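Local atomic coordinates of putative diflavin flavoprotein A 3 (Nostoc sp., PDB entry 3FNI), a protein that probably mediates electron transfer from NADH to oxygen, reducing it to water, this chain being its flavodoxin-like domain. Residues V9-V12 with S18-L21; A22-N27 with N131-C136. One frame throughout, in Å; residues are numbered along the deposited sequence.

Contact 1: V9-V12 with S18-L21; sequences VFYV and SDRL
The ring of Tyr-11 reaches from the end of strand 6-11 to the first turn of helix 18-31, where one long side of it overlaps Ser-18 and Asp-19. Its CD2 lies 3.5 Å from CB of Ser-18, which approaches obliquely, while the next carbon along, CE2, is 3.5 Å from OD1 of Asp-19. That oxygen stands at the ring edge, in its plane, a placement consistent with weak attraction between the aromatic C-H edge and the carboxylate. Ring and carboxylate planes are nearly perpendicular, 81° apart. The tyrosine gets there by holding CG between its backbone N and carbonyl carbon (chi1 70°), which swings the ring across to the helix. The phenol oxygen OH comes no nearer to OD1 of Asp-19 than 4.1 Å, and OD1 of Asp-19 is hydrogen-bonded to the backbone N of Glu-14. Strand, connecting loop and helix start the first beta-alpha-beta unit of the flavodoxin-like fold, continued by strand 35-40; in flavodoxins the loop at this place binds the FMN phosphate. A hydrogen bond from OG of Ser-18 to the carbonyl oxygen of Tyr-15 ties this loop to the helix start. With an alanine at the position of Tyr-11, CB of Ser-18 would probably face a gap and OD1 of Asp-19 would lose the ring edge beside it. Val-12 takes part through its backbone, its carbonyl oxygen lying 3.6 Å from CB of Ser-18 and 3.8 Å from OG of the same serine. The isopropyl group of Val-12 packs instead on Ser-65 and Pro-66, and on the strand side Tyr-11 touches Val-38 of strand 35-40.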
ATOM      1  N   VAL A   9       4.386   1.948  -1.644  1.00 15.16           N
ATOM      2  CA  VAL A   9       4.140   0.930  -0.633  1.00 13.76           C
ATOM      3  C   VAL A   9       4.387   1.576   0.728  1.00 25.15           C
ATOM      4  O   VAL A   9       5.514   1.950   1.056  1.00 10.82           O
ATOM      5  CB  VAL A   9       5.090  -0.268  -0.830  1.00 17.71           C
ATOM      6  CG1 VAL A   9       4.842  -1.315   0.235  1.00 16.04           C
ATOM      7  CG2 VAL A   9       4.883  -0.865  -2.218  1.00 10.30           C
ATOM      8  N   PHE A  10       3.323   1.715   1.515  1.00 23.32           N
ATOM      9  CA  PHE A  10       3.428   2.347   2.823  1.00 18.05           C
ATOM     10  C   PHE A  10       3.015   1.413   3.945  1.00 20.85           C
ATOM     11  O   PHE A  10       1.898   0.897   3.951  1.00 27.23           O
ATOM     12  CB  PHE A  10       2.543   3.591   2.878  1.00 21.44           C
ATOM     13  CG  PHE A  10       2.683   4.496   1.694  1.00 18.44           C
ATOM     14  CD1 PHE A  10       2.168   4.131   0.452  1.00 33.42           C
ATOM     15  CD2 PHE A  10       3.300   5.733   1.825  1.00 17.86           C
ATOM     16  CE1 PHE A  10       2.261   4.989  -0.644  1.00 19.17           C
ATOM     17  CE2 PHE A  10       3.401   6.601   0.741  1.00 21.27           C
ATOM     18  CZ  PHE A  10       2.879   6.229  -0.497  1.00 27.50           C
ATOM     19  N   TYR A  11       3.911   1.206   4.902  1.00 17.36           N
ATOM     20  CA  TYR A  11       3.614   0.335   6.026  1.00 18.86           C
ATOM     21  C   TYR A  11       4.608   0.554   7.163  1.00 20.73           C
ATOM     22  O   TYR A  11       5.604   1.253   6.994  1.00 22.05           O
ATOM     23  CB  TYR A  11       3.640  -1.133   5.585  1.00 15.27           C
ATOM     24  CG  TYR A  11       5.018  -1.668   5.255  1.00 17.85           C
ATOM     25  CD1 TYR A  11       5.613  -1.418   4.018  1.00 16.32           C
ATOM     26  CD2 TYR A  11       5.728  -2.431   6.184  1.00 20.02           C
ATOM     27  CE1 TYR A  11       6.882  -1.918   3.712  1.00 20.93           C
ATOM     28  CE2 TYR A  11       6.999  -2.937   5.890  1.00 23.61           C
ATOM     29  CZ  TYR A  11       7.569  -2.678   4.654  1.00 21.01           C
ATOM     30  OH  TYR A  11       8.814  -3.190   4.355  1.00 19.81           O
ATOM     31  N   VAL A  12       4.333  -0.043   8.319  1.00 19.57           N
ATOM     32  CA  VAL A  12       5.218   0.089   9.474  1.00 21.76           C
ATOM     33  C   VAL A  12       6.192  -1.094   9.505  1.00 16.80           C
ATOM     34  O   VAL A  12       5.806  -2.234   9.771  1.00 15.43           O
ATOM     35  CB  VAL A  12       4.386   0.185  10.798  1.00 28.91           C
ATOM     36  CG1 VAL A  12       3.226  -0.801  10.761  1.00 28.19           C
ATOM     37  CG2 VAL A  12       5.278  -0.080  12.015  1.00 18.17           C
ATOM     38  N   SER A  18       4.673  -7.586   8.448  1.00 14.82           N
ATOM     39  CA  SER A  18       4.621  -6.535   7.441  1.00 21.79           C
ATOM     40  C   SER A  18       5.773  -6.553   6.457  1.00 19.30           C
ATOM     41  O   SER A  18       5.581  -6.379   5.257  1.00 13.80           O
ATOM     42  CB  SER A  18       4.578  -5.169   8.118  1.00 12.22           C
ATOM     43  OG  SER A  18       3.381  -5.021   8.834  1.00 14.94           O
ATOM     44  N   ASP A  19       6.973  -6.738   6.989  1.00 20.18           N
ATOM     45  CA  ASP A  19       8.176  -6.763   6.184  1.00 15.63           C
ATOM     46  C   ASP A  19       8.099  -7.850   5.101  1.00 21.28           C
ATOM     47  O   ASP A  19       8.338  -7.583   3.926  1.00 13.40           O
ATOM     48  CB  ASP A  19       9.389  -6.978   7.100  1.00 22.83           C
ATOM     49  CG  ASP A  19       9.793  -5.714   7.868  1.00 28.30           C
ATOM     50  OD1 ASP A  19       8.949  -4.814   8.079  1.00 29.06           O
ATOM     51  OD2 ASP A  19      10.969  -5.628   8.281  1.00 34.50           O
ATOM     52  N   ARG A  20       7.741  -9.068   5.494  1.00 19.59           N
ATOM     53  CA  ARG A  20       7.653 -10.165   4.535  1.00 19.51           C
ATOM     54  C   ARG A  20       6.424 -10.051   3.632  1.00 18.51           C
ATOM     55  O   ARG A  20       6.479 -10.395   2.451  1.00 22.76           O
ATOM     56  CB  ARG A  20       7.655 -11.506   5.275  1.00 18.27           C
ATOM     57  CG  ARG A  20       8.903 -11.725   6.136  1.00 23.62           C
ATOM     58  CD  ARG A  20       8.860 -13.068   6.838  1.00 37.76           C
ATOM     59  NE  ARG A  20       8.907 -14.178   5.889  1.00 40.67           N
ATOM     60  CZ  ARG A  20       8.729 -15.455   6.216  1.00 49.02           C
ATOM     61  NH1 ARG A  20       8.487 -15.791   7.477  1.00 45.36           N
ATOM     62  NH2 ARG A  20       8.792 -16.398   5.281  1.00 46.35           N
ATOM     63  N   LEU A  21       5.319  -9.562   4.181  1.00 17.43           N
ATOM     64  CA  LEU A  21       4.102  -9.404   3.395  1.00 13.39           C
ATOM     65  C   LEU A  21       4.299  -8.351   2.304  1.00 15.88           C
ATOM     66  O   LEU A  21       3.918  -8.562   1.143  1.00 13.29           O
ATOM     67  CB  LEU A  21       2.929  -9.019   4.302  1.00 13.41           C
ATOM     68  CG  LEU A  21       2.452 -10.140   5.225  1.00  8.37           C
ATOM     69  CD1 LEU A  21       1.469  -9.587   6.217  1.00 15.14           C
ATOM     70  CD2 LEU A  21       1.830 -11.260   4.415  1.00 10.83           C
TER

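Contact 2: A22-N27 with N131-C136; sequences AQAIIN and NTYKLC
Ala-24 and Ile-25 meet Cys-136 where helices 18-31 and 130-152 come close, their local axes 8.0 Å apart and crossing at -44°. The small side chains of Ala-24 and Cys-136 probably permit this approach. CB of Ala-24 points at the other helix, sitting 3.5 Å from the carbonyl oxygen of Tyr-133 and 3.7 Å from CB of Cys-136. Next to it, CG1 of Ile-25 is pressed to 3.4 Å from CB of Cys-136, tighter than an ordinary carbon-carbon contact. This branch lies beside its own backbone N (chi1 -58°), which sets it alongside the cysteine. The backbones also meet: CA of Ile-25 is 3.3 Å from the carbonyl oxygen of Cys-136 in a CA-H...O contact, with an angle of 156° at the hydrogen. Toward the start of helix 130-152 the side chains stand further apart, CB of Tyr-133 being 4.2 Å from CB of Ala-24, with the tyrosine ring running on toward Tyr-17, Arg-20 and Leu-21. On the solvent side ND2 of Asn-27 makes a weak hydrogen bond to OE1 of Gln-23 one turn earlier on its own helix, and the exposed Lys-134 and Leu-135 point away from helix 18-31. The contact thus joins the first and last helices of the flavodoxin-like domain through apolar side chains and backbone. Beneath it, helix 18-31 rests on the parallel sheet, with Ala-22 and Ile-25 against Phe-93 of strand 89-93 and Ile-26 on Val-9 of strand 6-11, while Cys-136 extends the packing to Ile-122.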
ATOM      1  N   ALA A  22       4.904  -7.227   2.678  1.00  5.59           N
ATOM      2  CA  ALA A  22       5.166  -6.152   1.730  1.00 10.36           C
ATOM      3  C   ALA A  22       6.204  -6.592   0.701  1.00 15.05           C
ATOM      4  O   ALA A  22       6.077  -6.288  -0.483  1.00 16.73           O
ATOM      5  CB  ALA A  22       5.647  -4.902   2.458  1.00  9.42           C
ATOM      6  N   GLN A  23       7.226  -7.316   1.149  1.00  7.59           N
ATOM      7  CA  GLN A  23       8.255  -7.773   0.234  1.00 12.01           C
ATOM      8  C   GLN A  23       7.693  -8.678  -0.866  1.00 11.37           C
ATOM      9  O   GLN A  23       8.106  -8.589  -2.020  1.00 17.57           O
ATOM     10  CB  GLN A  23       9.362  -8.510   0.990  1.00 12.16           C
ATOM     11  CG  GLN A  23      10.509  -8.928   0.090  1.00 11.55           C
ATOM     12  CD  GLN A  23      11.097  -7.743  -0.658  1.00 22.03           C
ATOM     13  OE1 GLN A  23      11.249  -7.776  -1.880  1.00 26.54           O
ATOM     14  NE2 GLN A  23      11.428  -6.687   0.076  1.00 23.40           N
ATOM     15  N   ALA A  24       6.752  -9.543  -0.504  1.00 16.73           N
ATOM     16  CA  ALA A  24       6.137 -10.460  -1.455  1.00 18.72           C
ATOM     17  C   ALA A  24       5.348  -9.672  -2.493  1.00 18.35           C
ATOM     18  O   ALA A  24       5.441  -9.937  -3.691  1.00 17.74           O
ATOM     19  CB  ALA A  24       5.214 -11.440  -0.714  1.00 20.38           C
ATOM     20  N   ILE A  25       4.558  -8.713  -2.018  1.00 25.01           N
ATOM     21  CA  ILE A  25       3.757  -7.865  -2.892  1.00 19.37           C
ATOM     22  C   ILE A  25       4.702  -7.107  -3.818  1.00 23.22           C
ATOM     23  O   ILE A  25       4.492  -7.036  -5.032  1.00 20.08           O
ATOM     24  CB  ILE A  25       2.928  -6.852  -2.070  1.00 22.73           C
ATOM     25  CG1 ILE A  25       2.035  -7.613  -1.083  1.00 21.48           C
ATOM     26  CG2 ILE A  25       2.081  -5.982  -2.997  1.00 15.53           C
ATOM     27  CD1 ILE A  25       1.341  -6.742  -0.069  1.00 24.85           C
ATOM     28  N   ILE A  26       5.762  -6.548  -3.251  1.00 18.98           N
ATOM     29  CA  ILE A  26       6.705  -5.805  -4.073  1.00 19.80           C
ATOM     30  C   ILE A  26       7.301  -6.684  -5.179  1.00 21.54           C
ATOM     31  O   ILE A  26       7.447  -6.223  -6.310  1.00 12.89           O
ATOM     32  CB  ILE A  26       7.832  -5.204  -3.218  1.00 15.00           C
ATOM     33  CG1 ILE A  26       7.247  -4.138  -2.284  1.00 17.99           C
ATOM     34  CG2 ILE A  26       8.889  -4.602  -4.103  1.00 10.34           C
ATOM     35  CD1 ILE A  26       8.245  -3.553  -1.307  1.00  5.02           C
ATOM     36  N   ASN A  27       7.642  -7.936  -4.843  1.00 16.66           N
ATOM     37  CA  ASN A  27       8.216  -8.889  -5.803  1.00 15.12           C
ATOM     38  C   ASN A  27       7.261  -9.131  -6.975  1.00 19.91           C
ATOM     39  O   ASN A  27       7.688  -9.316  -8.122  1.00 14.96           O
ATOM     40  CB  ASN A  27       8.531 -10.223  -5.118  1.00 13.54           C
ATOM     41  CG  ASN A  27       9.718 -10.138  -4.163  1.00 14.93           C
ATOM     42  OD1 ASN A  27       9.933 -11.038  -3.351  1.00 20.75           O
ATOM     43  ND2 ASN A  27      10.491  -9.064  -4.259  1.00 14.15           N
ATOM     44  N   ASN A 131       1.470 -19.952   0.999  1.00 15.34           N
ATOM     45  CA  ASN A 131       0.285 -19.740   0.159  1.00 16.06           C
ATOM     46  C   ASN A 131      -0.152 -18.288   0.346  1.00 17.53           C
ATOM     47  O   ASN A 131      -0.746 -17.680  -0.541  1.00 23.28           O
ATOM     48  CB  ASN A 131      -0.855 -20.666   0.592  1.00 25.81           C
ATOM     49  CG  ASN A 131      -0.584 -22.118   0.274  1.00 25.87           C
ATOM     50  OD1 ASN A 131      -1.172 -23.015   0.875  1.00 33.05           O
ATOM     51  ND2 ASN A 131       0.299 -22.361  -0.687  1.00 38.75           N
ATOM     52  N   THR A 132       0.139 -17.760   1.532  1.00 13.84           N
ATOM     53  CA  THR A 132      -0.162 -16.383   1.914  1.00 12.03           C
ATOM     54  C   THR A 132       0.731 -15.436   1.116  1.00 14.03           C
ATOM     55  O   THR A 132       0.267 -14.475   0.503  1.00 11.30           O
ATOM     56  CB  THR A 132       0.134 -16.172   3.416  1.00 12.30           C
ATOM     57  OG1 THR A 132      -0.761 -16.976   4.187  1.00 19.35           O
ATOM     58  CG2 THR A 132      -0.014 -14.709   3.811  1.00 16.09           C
ATOM     59  N   TYR A 133       2.025 -15.727   1.126  1.00 14.81           N
ATOM     60  CA  TYR A 133       2.984 -14.904   0.420  1.00 15.30           C
ATOM     61  C   TYR A 133       2.857 -15.022  -1.079  1.00 13.18           C
ATOM     62  O   TYR A 133       3.225 -14.102  -1.802  1.00 11.70           O
ATOM     63  CB  TYR A 133       4.400 -15.265   0.847  1.00 11.56           C
ATOM     64  CG  TYR A 133       4.663 -14.965   2.295  1.00 22.57           C
ATOM     65  CD1 TYR A 133       4.351 -13.713   2.835  1.00  9.89           C
ATOM     66  CD2 TYR A 133       5.236 -15.924   3.131  1.00 18.82           C
ATOM     67  CE1 TYR A 133       4.605 -13.426   4.168  1.00 13.46           C
ATOM     68  CE2 TYR A 133       5.494 -15.647   4.464  1.00 11.83           C
ATOM     69  CZ  TYR A 133       5.179 -14.402   4.977  1.00 21.34           C
ATOM     70  OH  TYR A 133       5.444 -14.131   6.299  1.00 20.03           O
ATOM     71  N   LYS A 134       2.341 -16.158  -1.542  1.00 13.25           N
ATOM     72  CA  LYS A 134       2.158 -16.380  -2.968  1.00 15.74           C
ATOM     73  C   LYS A 134       0.974 -15.534  -3.413  1.00 18.56           C
ATOM     74  O   LYS A 134       0.914 -15.082  -4.549  1.00 20.00           O
ATOM     75  CB  LYS A 134       1.870 -17.856  -3.253  1.00 21.92           C
ATOM     76  CG  LYS A 134       1.735 -18.174  -4.734  1.00 24.99           C
ATOM     77  CD  LYS A 134       1.151 -19.568  -4.984  1.00 43.48           C
ATOM     78  CE  LYS A 134       1.956 -20.676  -4.304  1.00 50.68           C
ATOM     79  NZ  LYS A 134       3.383 -20.773  -4.765  1.00 51.77           N
ATOM     80  N   LEU A 135       0.032 -15.333  -2.498  1.00 22.62           N
ATOM     81  CA  LEU A 135      -1.152 -14.536  -2.769  1.00 24.15           C
ATOM     82  C   LEU A 135      -0.741 -13.066  -2.885  1.00 26.35           C
ATOM     83  O   LEU A 135      -1.173 -12.369  -3.799  1.00 16.02           O
ATOM     84  CB  LEU A 135      -2.163 -14.714  -1.636  1.00 33.07           C
ATOM     85  CG  LEU A 135      -3.471 -13.920  -1.716  1.00 44.15           C
ATOM     86  CD1 LEU A 135      -4.310 -14.406  -2.897  1.00 44.28           C
ATOM     87  CD2 LEU A 135      -4.244 -14.090  -0.413  1.00 48.35           C
ATOM     88  N   CYS A 136       0.096 -12.607  -1.953  1.00 22.06           N
ATOM     89  CA  CYS A 136       0.591 -11.227  -1.963  1.00 20.80           C
ATOM     90  C   CYS A 136       1.355 -10.960  -3.250  1.00 19.14           C
ATOM     91  O   CYS A 136       1.275  -9.874  -3.828  1.00 26.65           O
ATOM     92  CB  CYS A 136       1.551 -10.971  -0.799  1.00 16.28           C
ATOM     93  SG  CYS A 136       0.870 -11.195   0.839  1.00 20.29           S
TER

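Helix 18-31 serves both contacts, its first turn in contact 1 and the turns that follow in contact 2, their centres about 10 Å apart. Contact 1 is local in sequence and only partly buried, joining a strand end to the following helix with an aromatic edge beside a carboxylate and a backbone carbonyl. Contact 2 joins helices over a hundred residues apart; all its touching residues are buried, and its chemistry is mainly aliphatic. The two sites touch: CE1 of Tyr-11 lies 3.5 Å from CB of Ala-22, and CD2 of Leu-21 is 3.5 Å from CE1 of Tyr-133, giving continuous packing from strand 6-11 through helix 18-31 to helix 130-152.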